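Eps1p (Saccharomyces cerevisiae, PDB 4TW5) is a member of the thioredoxin superfamily, built in this fragment from one thioredoxin domain and a second that probably shares the same fold. Local coordinates at residues K188-S191 against R192-V196. Residues are numbered along the deposited sequence; the frame is centred on the assembly and turned at random.
Sequences KIIS and RQLAV
Arg-192 N donates to Lys-188 O at 3.2 Å, and the same carbonyl oxygen takes a second bond, 2.8 Å long, from Ser-191 OG; both donors reach it from one face of its plane. The serine hydroxyl is turned back over its own helix by a chi1 of 77°, which sets OG between backbone N and carbonyl carbon; it also pairs with Glu-134 N. Arg-192 CG lies alongside this doubly gripped oxygen, 3.8 Å from Lys-188 O, before the bend at chi3 turns the guanidinium off from Lys-188. Lys-188 itself runs out fully extended to a salt bridge with Asp-169. One step on, Gln-193 N meets Ile-189 O at 2.9 Å, almost in line with the carbonyl bond. The two side chains run alongside each other in the same direction, with Ile-189 CG2 3.9 Å from Gln-193 OE1; the buried amide is held at both ends, OE1 by Ser-258 and NE2 by Arg-116 O. Leu-194 N bonds to Ile-190 O at 3.1 Å, tilted 30° from the carbonyl plane. Its methyl CD1 rests 3.9 Å from Ile-190 CG2, which is anti to the backbone N, and this apolar pair packs against helix 259-265. At Ala-195 the bond to Ser-191 O is weak, with an N-H...O angle of only 132°. These successive i to i+4 pairs belong to helix 180-196, the crossover helix of the beta-alpha-beta unit between parallel strands 155-160 and 200-205, an arrangement consistent with a thioredoxin-like fold.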
# COMPACT_ATOMS: atom_id res chain seq x y z
N LYS A 188 -19.59 -16.81 -11.16
CA LYS A 188 -20.70 -17.50 -10.53
C LYS A 188 -20.88 -18.90 -11.13
O LYS A 188 -21.05 -19.86 -10.40
CB LYS A 188 -21.98 -16.69 -10.71
CG LYS A 188 -23.21 -17.28 -10.05
CD LYS A 188 -24.31 -16.25 -10.08
CE LYS A 188 -25.56 -16.73 -9.40
NZ LYS A 188 -26.57 -15.64 -9.37
N ILE A 189 -20.80 -19.02 -12.45
CA ILE A 189 -20.96 -20.30 -13.10
C ILE A 189 -19.81 -21.25 -12.67
O ILE A 189 -20.05 -22.38 -12.23
CB ILE A 189 -21.01 -20.13 -14.65
CG1 ILE A 189 -22.22 -19.28 -15.05
CG2 ILE A 189 -21.09 -21.45 -15.36
CD1 ILE A 189 -22.20 -18.81 -16.50
N ILE A 190 -18.58 -20.74 -12.71
CA ILE A 190 -17.40 -21.44 -12.22
C ILE A 190 -17.56 -21.91 -10.79
O ILE A 190 -17.12 -23.02 -10.45
CB ILE A 190 -16.16 -20.57 -12.32
CG1 ILE A 190 -15.85 -20.31 -13.79
CG2 ILE A 190 -14.98 -21.18 -11.60
CD1 ILE A 190 -14.89 -19.18 -14.01
N SER A 191 -18.14 -21.07 -9.93
CA SER A 191 -18.25 -21.46 -8.53
C SER A 191 -19.20 -22.66 -8.37
O SER A 191 -18.93 -23.56 -7.59
CB SER A 191 -18.73 -20.31 -7.66
OG SER A 191 -20.11 -20.10 -7.81
N ARG A 192 -20.28 -22.67 -9.14
CA ARG A 192 -21.25 -23.74 -9.00
C ARG A 192 -20.73 -25.03 -9.64
O ARG A 192 -20.93 -26.08 -9.11
CB ARG A 192 -22.58 -23.33 -9.61
CG ARG A 192 -23.38 -22.38 -8.70
CD ARG A 192 -24.63 -21.77 -9.37
NE ARG A 192 -25.60 -22.70 -9.96
CZ ARG A 192 -26.44 -23.47 -9.27
NH1 ARG A 192 -26.44 -23.44 -7.95
NH2 ARG A 192 -27.30 -24.25 -9.90
N GLN A 193 -20.04 -24.94 -10.77
CA GLN A 193 -19.51 -26.13 -11.40
C GLN A 193 -18.43 -26.80 -10.53
O GLN A 193 -18.42 -28.01 -10.37
CB GLN A 193 -18.97 -25.79 -12.79
CG GLN A 193 -20.07 -25.45 -13.81
CD GLN A 193 -19.51 -25.24 -15.20
OE1 GLN A 193 -18.57 -24.49 -15.39
NE2 GLN A 193 -20.10 -25.89 -16.19
N LEU A 194 -17.58 -25.99 -9.90
CA LEU A 194 -16.51 -26.51 -9.07
C LEU A 194 -17.05 -27.08 -7.77
O LEU A 194 -16.38 -27.89 -7.12
CB LEU A 194 -15.46 -25.45 -8.77
CG LEU A 194 -14.52 -25.20 -9.95
CD1 LEU A 194 -13.47 -24.13 -9.61
CD2 LEU A 194 -13.87 -26.49 -10.43
N ALA A 195 -18.23 -26.63 -7.37
CA ALA A 195 -18.83 -27.15 -6.16
C ALA A 195 -19.17 -28.66 -6.27
O ALA A 195 -19.13 -29.36 -5.27
CB ALA A 195 -20.08 -26.35 -5.82
N VAL A 196 -19.47 -29.14 -7.47
CA VAL A 196 -19.73 -30.57 -7.72
C VAL A 196 -18.49 -31.37 -7.41
O VAL A 196 -18.56 -32.49 -6.88
CB VAL A 196 -20.17 -30.84 -9.19
CG1 VAL A 196 -20.07 -32.33 -9.55
CG2 VAL A 196 -21.57 -30.32 -9.43